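Local coordinates for protein malonate decarboxylase subunit alpha (Acinetobacter baumannii ATCC 17978, PDB 6MPR) that probably transfers the acyl carrier protein from acetate to malonate, as the transferase subunit of malonate decarboxylase, at residues Q71-L75 / V195-V199; Y147-V151 / A183-P187; F235-P239 / N301-T305; I307-E311 / Y330-R334. All coordinates share one frame; numbering follows the deposited sequence. Where two conformers were deposited one is given.

Contact 1: residues Q71-L75 / V195-V199; sequences QADFL and VIVQV
Ala72 and Gln198 bring the two backbones closest, with their CA atoms 6.7 Å apart. Ala72 holds the N-cap position of helix 73-79 and is the centre of an inverse gamma turn. Segment 195-199 is extended and belongs to a strand. The Gln198 side chain bridges the segments. Its CG sits between the backbone N and the carbonyl carbon (chi1 66°), and the chain beyond is extended, which carries the amide to the N-terminal turn of the helix. There Gln198 OE1 accepts a hydrogen bond from Leu75 N at 3.0 Å, with the donor tilted 21° from the carbonyl plane. N-H groups in the first turn of a helix lack acceptors within it; the strand glutamine supplies one and ties the helix start to the parallel sheet. Gln198 NE2 donates to a water at 3.0 Å, and this water donates to Asp73 OD1. The same carboxylate oxygen accepts from Tyr230 N. Leu75 runs alongside Gln198 in the opposite sense. Its CG lies 3.9 Å from Gln198 CB, and its CD1 is 3.6 Å from Ile196 O. Strand 194-199 lies between strands 158-163 and 221-224 in the sheet. Helix 48-55 packs on Leu75 and Ile196.

Contact 2: residues Y147-V151 / A183-P187; sequences YSRLV and ALIEP
Leu150, Pro187 and Tyr147 carry this contact between segment 147-151, on helix 143-149, and helix 181-189. The CB of Leu150 packs on the Pro187 ring. Leu150 CB lies 3.6 Å from Pro187 CG, and Leu150 O is 3.4 Å from Pro187 CB. The proline ring is also touched by Val151 CG1, at 3.9 Å from Pro187 CG. At the other end of Leu150, CD1 reaches over to Leu184 CD2 at 3.9 Å. Tyr147 completes the interface. Its CG stands anti to the carbonyl carbon (chi1 -50°), which brings one ring face over Ala183 CB, 3.9 Å from Tyr147 CD2. Leu184 CD2 approaches the same ring obliquely, 3.8 Å from Tyr147 CD1. The phenol OH turns to Asp180. A water donates to both Tyr147 O and Ala183 O, the latter at 2.8 Å, and so bridges the two backbones. Strand 61-64 packs against Leu150 and Leu184. Glu186 makes a salt bridge to Arg347 of the second subunit. No direct hydrogen bond joins the segments, so they are held by apolar packing and one water. Leu150 O and Leu184 O are buried by the contact without a partner in the model, a probable energetic cost.

Contact 3: residues F235-P239 / N301-T305; sequences FTRDP and NPHPT
Two loops run side by side here, the one before helix 244-261 and the one before helix 307-311, joined first by Phe235 and Asn301. They follow nearly the same direction, 6° apart end to end, but neither is a regular strand. Pro302 is the centre of an inverse gamma turn, closed by His303 N to Asn301 O at 2.8 Å. Phe235 CG stands anti to the carbonyl carbon (chi1 -70°), which turns the ring toward Asn301. In the conformer described, the Asn301 side chain lies over one face of this ring. ND2 is 3.3 Å from Phe235 CD1 and sits above the plane, offset toward the rim. Asn301 CB makes a CH-pi contact with the same ring. Ring and amide planes are 55° apart, so the two are not stacked. The amide is held by Gln69 OE1 at ND2 and by Gly322 N at OD1. His303 comes to the ring edge instead, with NE2 3.9 Å from Phe235 CD2. Pro304 packs on Thr236, its CG 3.5 Å from Thr236 OG1, whose hydroxyl bonds to Glu324. Further on, the methyl CG2 of Thr305 lies 3.3 Å from Arg237 O. A water then links the loops: it donates to Phe235 O at 2.8 Å and to Thr305 OG1 at 3.2 Å, and accepts from Arg237 N. Glu278 binds both His303 ND1 and Thr305 OG1. The segments thus touch through van der Waals and CH-pi contacts without a direct hydrogen bond, while the water, Gln69, Gly322 and the two glutamates serve their polar groups.

Contact 4: residues I307-E311 / Y330-R334; sequences IPAIE and YVAAR
Tyr330 projects from helix 328-332 toward helix 307-311, and its ring is sandwiched between Ile307 and Arg334. This is a contact between helix 307-311 and helix 328-332 with the chain that follows it, closed by a tyrosine-glutamate-arginine cluster. Tyr330 CG stands anti to the backbone N (chi1 178°), which sends the ring across to the other helix. One ring face carries Ile307 CG1 in a CH-pi contact, 4.2 Å from the centroid. The opposite face is covered by the aliphatic part of Arg334, with CG over the ring centre. Ile310 takes the edge: its CD1 lies in the ring plane, 3.8 Å from Tyr330 CE2. Its CG2 also touches the phenol oxygen, 3.3 Å from Tyr330 OH. Glu311 slides past the tyrosine in the opposite sense, its carboxylate turned 60° from the ring plane. Arg334 crosses Glu311 at about a right angle and grips it side-on in a salt bridge. NE binds Glu311 OE2, and NH2 binds Glu311 OE1 at 3.2 Å. Arg334 NH1 donates to Ala333 O, which further fixes the guanidinium. Trp20 of the second subunit makes a cation-pi contact with Arg334, placing this cluster at the dimer interface. Two strong donors meet at Glu311 OE2: Tyr330 OH donates a hydrogen bond to the anti lone pair at 2.6 Å, and Arg334 NE uses the syn lone pair at 2.8 Å, nearly straight at 163°.

How the contacts relate
The four contacts form two pairs. Contact 1 includes a strand of the parallel sheet in the N-terminal half; contact 2 joins two helices that pack against it. Their centres are about 17 Å apart. Contact 2 is nested in the loop that contact 1 closes. Helix 181-189 leads directly into strand 194-199, and Ile185 packs on Val195. Contacts 3 and 4 follow along the chain, their centres about 12 Å apart. In sequence, 301-305 and 307-311 lie between strands 297-299 and 317-319 of the second sheet, and 330-334 comes after. Pro302 packs on Val331. The pairs do not touch, but Gln69 bonds to both Gln71 and Asn301. Contacts 2 and 4 both reach the second subunit.

Contact 1: residues Q71-L75 / V195-V199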
loop_
_atom_site.group_PDB
_atom_site.type_symbol
_atom_site.label_atom_id
_atom_site.label_comp_id
_atom_site.label_asym_id
_atom_site.label_seq_id
_atom_site.Cartn_x
_atom_site.Cartn_y
_atom_site.Cartn_z
ATOM N N GLN A 71 18.315 -11.536 7.350
ATOM C CA GLN A 71 18.307 -12.795 6.607
ATOM C C GLN A 71 18.113 -13.953 7.571
ATOM O O GLN A 71 18.858 -14.088 8.553
ATOM C CB GLN A 71 19.608 -13.046 5.816
ATOM C CG GLN A 71 20.083 -11.882 4.938
ATOM C CD GLN A 71 19.070 -11.541 3.867
ATOM O OE1 GLN A 71 18.516 -12.440 3.210
ATOM N NE2 GLN A 71 18.802 -10.250 3.693
ATOM N N ALA A 72 17.135 -14.804 7.273
ATOM C CA ALA A 72 16.984 -16.060 8.002
ATOM C C ALA A 72 18.022 -17.046 7.459
ATOM O O ALA A 72 17.716 -18.035 6.786
ATOM C CB ALA A 72 15.566 -16.586 7.854
ATOM N N ASP A 73 19.286 -16.745 7.735
ATOM C CA ASP A 73 20.346 -17.452 7.011
ATOM C C ASP A 73 20.569 -18.872 7.517
ATOM O O ASP A 73 21.054 -19.720 6.760
ATOM C CB ASP A 73 21.654 -16.659 7.059
ATOM C CG ASP A 73 22.260 -16.585 8.445
ATOM O OD1 ASP A 73 21.656 -15.954 9.352
ATOM O OD2 ASP A 73 23.346 -17.176 8.635
ATOM N N PHE A 74 20.220 -19.157 8.772
ATOM C CA PHE A 74 20.234 -20.547 9.220
ATOM C C PHE A 74 19.215 -21.371 8.442
ATOM O O PHE A 74 19.522 -22.480 7.979
ATOM C CB PHE A 74 19.965 -20.603 10.722
ATOM C CG PHE A 74 19.866 -21.986 11.282
ATOM C CD1 PHE A 74 20.954 -22.846 11.249
ATOM C CD2 PHE A 74 18.695 -22.412 11.869
ATOM C CE1 PHE A 74 20.863 -24.126 11.796
ATOM C CE2 PHE A 74 18.592 -23.685 12.400
ATOM C CZ PHE A 74 19.681 -24.538 12.366
ATOM N N LEU A 75 18.012 -20.831 8.246
ATOM C CA LEU A 75 17.001 -21.576 7.492
ATOM C C LEU A 75 17.379 -21.696 6.020
ATOM O O LEU A 75 17.193 -22.759 5.420
ATOM C CB LEU A 75 15.619 -20.923 7.642
ATOM C CG LEU A 75 15.027 -20.906 9.053
ATOM C CD1 LEU A 75 13.630 -20.236 9.074
ATOM C CD2 LEU A 75 14.985 -22.306 9.646
ATOM N N VAL A 195 4.557 -21.922 9.077
ATOM C CA VAL A 195 5.417 -20.786 9.414
ATOM C C VAL A 195 6.492 -21.304 10.360
ATOM O O VAL A 195 6.181 -21.824 11.439
ATOM C CB VAL A 195 4.607 -19.639 10.041
ATOM C CG1 VAL A 195 5.500 -18.475 10.531
ATOM C CG2 VAL A 195 3.549 -19.100 9.034
ATOM N N ILE A 196 7.751 -21.181 9.950
ATOM C CA ILE A 196 8.897 -21.573 10.762
ATOM C C ILE A 196 9.756 -20.340 10.976
ATOM O O ILE A 196 10.153 -19.690 10.007
ATOM C CB ILE A 196 9.723 -22.683 10.091
ATOM C CG1 ILE A 196 8.843 -23.904 9.806
ATOM C CG2 ILE A 196 10.925 -23.051 10.967
ATOM C CD1 ILE A 196 9.387 -24.776 8.730
ATOM N N VAL A 197 10.068 -20.034 12.233
ATOM C CA VAL A 197 10.847 -18.844 12.580
ATOM C C VAL A 197 12.132 -19.284 13.280
ATOM O O VAL A 197 12.089 -19.897 14.354
ATOM C CB VAL A 197 10.047 -17.871 13.465
ATOM C CG1 VAL A 197 10.811 -16.557 13.653
ATOM C CG2 VAL A 197 8.668 -17.600 12.852
ATOM N N GLN A 198 13.277 -18.946 12.696
ATOM C CA GLN A 198 14.524 -19.082 13.437
ATOM C C GLN A 198 14.689 -17.895 14.388
ATOM O O GLN A 198 14.360 -16.754 14.043
ATOM C CB GLN A 198 15.718 -19.186 12.482
ATOM C CG GLN A 198 15.980 -17.913 11.653
ATOM C CD GLN A 198 17.382 -17.886 11.106
ATOM O OE1 GLN A 198 17.662 -18.473 10.060
ATOM N NE2 GLN A 198 18.286 -17.208 11.816
ATOM N N VAL A 199 15.174 -18.166 15.603
ATOM C CA VAL A 199 15.412 -17.100 16.573
ATOM C C VAL A 199 16.826 -17.186 17.122
ATOM O O VAL A 199 17.424 -18.266 17.201
ATOM C CB VAL A 199 14.392 -17.100 17.741
ATOM C CG1 VAL A 199 12.992 -16.774 17.219
ATOM C CG2 VAL A 199 14.405 -18.433 18.499
HETATM O O HOH W 1 21.214 -17.471 11.431
#

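Contact 2: residues Y147-V151 / A183-P187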
loop_
_atom_site.group_PDB
_atom_site.type_symbol
_atom_site.label_atom_id
_atom_site.label_comp_id
_atom_site.label_asym_id
_atom_site.label_seq_id
_atom_site.Cartn_x
_atom_site.Cartn_y
_atom_site.Cartn_z
ATOM N N TYR A 147 4.322 -8.386 -1.545
ATOM C CA TYR A 147 3.535 -8.774 -0.368
ATOM C C TYR A 147 2.063 -8.930 -0.722
ATOM O O TYR A 147 1.367 -9.797 -0.175
ATOM C CB TYR A 147 3.629 -7.748 0.769
ATOM C CG TYR A 147 5.000 -7.288 1.197
ATOM C CD1 TYR A 147 6.119 -8.083 1.020
ATOM C CD2 TYR A 147 5.163 -6.030 1.808
ATOM C CE1 TYR A 147 7.371 -7.639 1.396
ATOM C CE2 TYR A 147 6.410 -5.576 2.184
ATOM C CZ TYR A 147 7.509 -6.385 1.979
ATOM O OH TYR A 147 8.758 -5.964 2.358
ATOM N N SER A 148 1.556 -8.057 -1.592
ATOM C CA SER A 148 0.130 -8.054 -1.892
ATOM C C SER A 148 -0.300 -9.314 -2.629
ATOM O O SER A 148 -1.447 -9.738 -2.485
ATOM C CB SER A 148 -0.235 -6.815 -2.708
ATOM O OG SER A 148 0.111 -6.995 -4.072
ATOM N N ARG A 149 0.594 -9.914 -3.414
ATOM C CA ARG A 149 0.237 -11.127 -4.138
ATOM C C ARG A 149 0.081 -12.324 -3.221
ATOM O O ARG A 149 -0.524 -13.323 -3.634
ATOM C CB ARG A 149 1.290 -11.416 -5.208
ATOM C CG ARG A 149 1.314 -10.345 -6.282
ATOM C CD ARG A 149 2.171 -10.758 -7.454
ATOM N NE ARG A 149 1.549 -11.835 -8.222
ATOM C CZ ARG A 149 2.154 -12.484 -9.214
ATOM N NH1 ARG A 149 3.412 -12.210 -9.529
ATOM N NH2 ARG A 149 1.514 -13.440 -9.872
ATOM N N LEU A 150 0.592 -12.238 -1.985
ATOM C CA LEU A 150 0.487 -13.333 -1.026
ATOM C C LEU A 150 -0.946 -13.621 -0.574
ATOM O O LEU A 150 -1.164 -14.655 0.069
ATOM C CB LEU A 150 1.362 -13.040 0.205
ATOM C CG LEU A 150 2.848 -12.772 -0.059
ATOM C CD1 LEU A 150 3.557 -12.505 1.269
ATOM C CD2 LEU A 150 3.509 -13.927 -0.790
ATOM N N VAL A 151 -1.916 -12.746 -0.848
ATOM C CA VAL A 151 -3.315 -13.055 -0.539
ATOM C C VAL A 151 -4.150 -13.203 -1.806
ATOM O O VAL A 151 -5.383 -13.283 -1.728
ATOM C CB VAL A 151 -3.943 -12.033 0.432
ATOM C CG1 VAL A 151 -3.174 -12.036 1.786
ATOM C CG2 VAL A 151 -4.009 -10.637 -0.186
ATOM N N ALA A 183 4.119 -8.899 7.295
ATOM C CA ALA A 183 3.422 -8.955 6.013
ATOM C C ALA A 183 3.607 -10.306 5.339
ATOM O O ALA A 183 2.734 -10.738 4.584
ATOM C CB ALA A 183 3.920 -7.850 5.076
ATOM N N LEU A 184 4.744 -10.967 5.581
ATOM C CA LEU A 184 5.003 -12.270 4.967
ATOM C C LEU A 184 4.308 -13.396 5.724
ATOM O O LEU A 184 3.881 -14.389 5.118
ATOM C CB LEU A 184 6.511 -12.542 4.918
ATOM C CG LEU A 184 7.401 -11.525 4.204
ATOM C CD1 LEU A 184 8.881 -11.886 4.366
ATOM C CD2 LEU A 184 7.015 -11.390 2.732
ATOM N N ILE A 185 4.235 -13.291 7.057
ATOM C CA ILE A 185 3.723 -14.402 7.856
ATOM C C ILE A 185 2.206 -14.464 7.824
ATOM O O ILE A 185 1.634 -15.553 7.700
ATOM C CB ILE A 185 4.254 -14.297 9.298
ATOM C CG1 ILE A 185 5.763 -14.574 9.307
ATOM C CG2 ILE A 185 3.510 -15.262 10.218
ATOM C CD1 ILE A 185 6.427 -14.302 10.655
ATOM N N GLU A 186 1.525 -13.316 7.959
ATOM C CA GLU A 186 0.067 -13.346 8.076
ATOM C C GLU A 186 -0.616 -14.126 6.958
ATOM O O GLU A 186 -1.503 -14.934 7.262
ATOM C CB GLU A 186 -0.499 -11.924 8.178
ATOM C CG GLU A 186 -2.021 -11.919 8.146
ATOM C CD GLU A 186 -2.635 -10.582 8.517
ATOM O OE1 GLU A 186 -1.910 -9.711 9.071
ATOM O OE2 GLU A 186 -3.860 -10.422 8.266
ATOM N N PRO A 187 -0.267 -13.955 5.672
ATOM C CA PRO A 187 -0.972 -14.730 4.631
ATOM C C PRO A 187 -0.904 -16.236 4.826
ATOM O O PRO A 187 -1.891 -16.940 4.568
ATOM C CB PRO A 187 -0.260 -14.292 3.340
ATOM C CG PRO A 187 0.130 -12.861 3.630
ATOM C CD PRO A 187 0.609 -12.929 5.082
HETATM O O HOH W 2 1.071 -9.367 2.822
#

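Contact 3: residues F235-P239 / N301-T305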
loop_
_atom_site.group_PDB
_atom_site.type_symbol
_atom_site.label_atom_id
_atom_site.label_comp_id
_atom_site.label_asym_id
_atom_site.label_seq_id
_atom_site.Cartn_x
_atom_site.Cartn_y
_atom_site.Cartn_z
ATOM N N PHE A 235 22.479 0.810 5.223
ATOM C CA PHE A 235 21.890 2.146 5.210
ATOM C C PHE A 235 22.820 3.167 5.847
ATOM O O PHE A 235 22.382 4.196 6.372
ATOM C CB PHE A 235 20.505 2.121 5.863
ATOM C CG PHE A 235 19.500 1.401 5.013
ATOM C CD1 PHE A 235 19.378 0.025 5.083
ATOM C CD2 PHE A 235 18.770 2.088 4.056
ATOM C CE1 PHE A 235 18.490 -0.638 4.263
ATOM C CE2 PHE A 235 17.891 1.425 3.223
ATOM C CZ PHE A 235 17.753 0.056 3.329
ATOM N N THR A 236 24.120 2.894 5.758
ATOM C CA THR A 236 25.165 3.762 6.271
ATOM C C THR A 236 26.063 4.174 5.117
ATOM O O THR A 236 26.548 3.320 4.363
ATOM C CB THR A 236 25.975 3.051 7.366
ATOM O OG1 THR A 236 25.083 2.612 8.398
ATOM C CG2 THR A 236 27.030 3.981 7.958
ATOM N N ARG A 237 26.245 5.478 4.945
ATOM C CA ARG A 237 27.231 5.999 4.009
ATOM C C ARG A 237 28.295 6.740 4.800
ATOM O O ARG A 237 27.972 7.606 5.620
ATOM C CB ARG A 237 26.584 6.913 2.966
ATOM C CG ARG A 237 25.717 6.156 1.954
ATOM C CD ARG A 237 26.569 5.222 1.087
ATOM N NE ARG A 237 25.757 4.417 0.172
ATOM C CZ ARG A 237 25.200 3.258 0.505
ATOM N NH1 ARG A 237 25.372 2.779 1.731
ATOM N NH2 ARG A 237 24.479 2.575 -0.383
ATOM N N ASP A 238 29.548 6.377 4.581
ATOM C CA ASP A 238 30.665 7.017 5.279
ATOM C C ASP A 238 30.838 8.447 4.785
ATOM O O ASP A 238 31.208 8.647 3.620
ATOM C CB ASP A 238 31.949 6.228 5.036
ATOM C CG ASP A 238 33.105 6.687 5.919
ATOM O OD1 ASP A 238 33.167 7.876 6.297
ATOM O OD2 ASP A 238 33.962 5.847 6.233
ATOM N N PRO A 239 30.622 9.464 5.632
ATOM C CA PRO A 239 30.801 10.851 5.189
ATOM C C PRO A 239 32.166 11.146 4.575
ATOM O O PRO A 239 32.283 12.086 3.788
ATOM C CB PRO A 239 30.596 11.655 6.481
ATOM C CG PRO A 239 29.715 10.783 7.320
ATOM C CD PRO A 239 30.164 9.388 7.029
ATOM N N ASN A 301 15.110 4.538 6.879
ATOM C CA ASN A 301 15.796 3.814 7.936
ATOM C C ASN A 301 16.600 4.798 8.782
ATOM O O ASN A 301 16.720 5.981 8.442
ATOM C CB ASN A 301 16.660 2.703 7.344
ATOM C CG ASN A 301 15.861 1.440 7.085
ATOM O OD1 ASN A 301 14.632 1.450 7.171
ATOM N ND2 ASN A 301 16.547 0.352 6.765
ATOM N N PRO A 302 17.114 4.359 9.952
ATOM C CA PRO A 302 17.880 5.323 10.776
ATOM C C PRO A 302 19.286 5.579 10.233
ATOM O O PRO A 302 20.300 5.047 10.712
ATOM C CB PRO A 302 17.914 4.645 12.151
ATOM C CG PRO A 302 16.959 3.491 12.078
ATOM C CD PRO A 302 16.977 3.074 10.656
ATOM N N HIS A 303 19.356 6.399 9.186
ATOM C CA HIS A 303 20.640 6.722 8.576
ATOM C C HIS A 303 21.524 7.391 9.620
ATOM O O HIS A 303 21.097 8.386 10.229
ATOM C CB HIS A 303 20.460 7.694 7.407
ATOM C CG HIS A 303 19.780 7.114 6.203
ATOM N ND1 HIS A 303 19.687 7.801 5.007
ATOM C CD2 HIS A 303 19.157 5.927 6.008
ATOM C CE1 HIS A 303 19.037 7.056 4.127
ATOM N NE2 HIS A 303 18.708 5.916 4.707
ATOM N N PRO A 304 22.742 6.888 9.872
ATOM C CA PRO A 304 23.651 7.653 10.733
ATOM C C PRO A 304 23.903 9.040 10.191
ATOM O O PRO A 304 24.128 9.975 10.973
ATOM C CB PRO A 304 24.933 6.798 10.750
ATOM C CG PRO A 304 24.428 5.402 10.473
ATOM C CD PRO A 304 23.367 5.638 9.414
ATOM N N THR A 305 23.839 9.220 8.867
ATOM C CA THR A 305 24.075 10.551 8.323
ATOM C C THR A 305 22.929 11.515 8.600
ATOM O O THR A 305 23.087 12.715 8.350
ATOM C CB THR A 305 24.334 10.492 6.816
ATOM O OG1 THR A 305 23.247 9.838 6.146
ATOM C CG2 THR A 305 25.632 9.765 6.531
HETATM O O HOH W 3 23.668 6.687 6.277
#

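Contact 4: residues I307-E311 / Y330-R334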
loop_
_atom_site.group_PDB
_atom_site.type_symbol
_atom_site.label_atom_id
_atom_site.label_comp_id
_atom_site.label_asym_id
_atom_site.label_seq_id
_atom_site.Cartn_x
_atom_site.Cartn_y
_atom_site.Cartn_z
ATOM N N ILE A 307 21.899 11.907 11.724
ATOM C CA ILE A 307 22.059 12.299 13.129
ATOM C C ILE A 307 22.171 13.816 13.310
ATOM O O ILE A 307 21.465 14.363 14.169
ATOM C CB ILE A 307 23.219 11.529 13.769
ATOM C CG1 ILE A 307 22.844 10.037 13.896
ATOM C CG2 ILE A 307 23.575 12.110 15.138
ATOM C CD1 ILE A 307 23.961 9.165 14.430
ATOM N N PRO A 308 23.005 14.542 12.557
ATOM C CA PRO A 308 23.071 15.997 12.790
ATOM C C PRO A 308 21.741 16.705 12.538
ATOM O O PRO A 308 21.371 17.616 13.290
ATOM C CB PRO A 308 24.178 16.449 11.822
ATOM C CG PRO A 308 25.048 15.238 11.683
ATOM C CD PRO A 308 24.063 14.097 11.627
ATOM N N ALA A 309 21.003 16.300 11.503
ATOM C CA ALA A 309 19.684 16.874 11.243
ATOM C C ALA A 309 18.697 16.572 12.372
ATOM O O ALA A 309 17.817 17.389 12.659
ATOM C CB ALA A 309 19.139 16.344 9.908
ATOM N N ILE A 310 18.792 15.388 12.997
ATOM C CA ILE A 310 17.957 15.118 14.163
ATOM C C ILE A 310 18.390 15.986 15.335
ATOM O O ILE A 310 17.564 16.624 15.994
ATOM C CB ILE A 310 18.022 13.634 14.550
ATOM C CG1 ILE A 310 17.467 12.759 13.429
ATOM C CG2 ILE A 310 17.248 13.394 15.847
ATOM C CD1 ILE A 310 17.763 11.285 13.656
ATOM N N GLU A 311 19.695 16.016 15.616
ATOM C CA GLU A 311 20.169 16.703 16.817
ATOM C C GLU A 311 19.897 18.196 16.769
ATOM O O GLU A 311 19.718 18.822 17.825
ATOM C CB GLU A 311 21.665 16.452 17.016
ATOM C CG GLU A 311 22.013 14.998 17.312
ATOM C CD GLU A 311 21.287 14.471 18.541
ATOM O OE1 GLU A 311 21.532 14.988 19.646
ATOM O OE2 GLU A 311 20.455 13.549 18.391
ATOM N N TYR A 330 20.906 4.775 19.910
ATOM C CA TYR A 330 20.533 6.142 19.557
ATOM C C TYR A 330 19.035 6.247 19.319
ATOM O O TYR A 330 18.359 7.131 19.862
ATOM C CB TYR A 330 21.297 6.574 18.302
ATOM C CG TYR A 330 20.958 7.964 17.812
ATOM C CD1 TYR A 330 21.490 9.077 18.440
ATOM C CD2 TYR A 330 20.115 8.159 16.718
ATOM C CE1 TYR A 330 21.192 10.347 17.996
ATOM C CE2 TYR A 330 19.806 9.424 16.272
ATOM C CZ TYR A 330 20.347 10.519 16.914
ATOM O OH TYR A 330 20.069 11.790 16.473
ATOM N N VAL A 331 18.497 5.347 18.491
ATOM C CA VAL A 331 17.061 5.360 18.242
ATOM C C VAL A 331 16.296 5.232 19.547
ATOM O O VAL A 331 15.324 5.957 19.780
ATOM C CB VAL A 331 16.673 4.238 17.264
ATOM C CG1 VAL A 331 15.145 4.076 17.250
ATOM C CG2 VAL A 331 17.237 4.537 15.858
ATOM N N ALA A 332 16.723 4.315 20.427
ATOM C CA ALA A 332 16.017 4.137 21.694
ATOM C C ALA A 332 16.115 5.379 22.572
ATOM O O ALA A 332 15.231 5.630 23.400
ATOM C CB ALA A 332 16.565 2.915 22.435
ATOM N N ALA A 333 17.173 6.164 22.407
ATOM C CA ALA A 333 17.340 7.399 23.145
ATOM C C ALA A 333 16.675 8.593 22.472
ATOM O O ALA A 333 16.769 9.716 23.004
ATOM C CB ALA A 333 18.841 7.680 23.363
ATOM N N ARG A 334 15.993 8.377 21.339
ATOM C CA ARG A 334 15.293 9.450 20.619
ATOM C C ARG A 334 13.830 9.089 20.337
ATOM O O ARG A 334 13.361 9.184 19.201
ATOM C CB ARG A 334 16.036 9.763 19.324
ATOM C CG ARG A 334 17.484 10.222 19.527
ATOM C CD ARG A 334 17.524 11.654 20.050
ATOM N NE ARG A 334 18.877 12.167 20.247
ATOM C CZ ARG A 334 19.617 11.927 21.328
ATOM N NH1 ARG A 334 19.136 11.165 22.313
ATOM N NH2 ARG A 334 20.829 12.459 21.435
#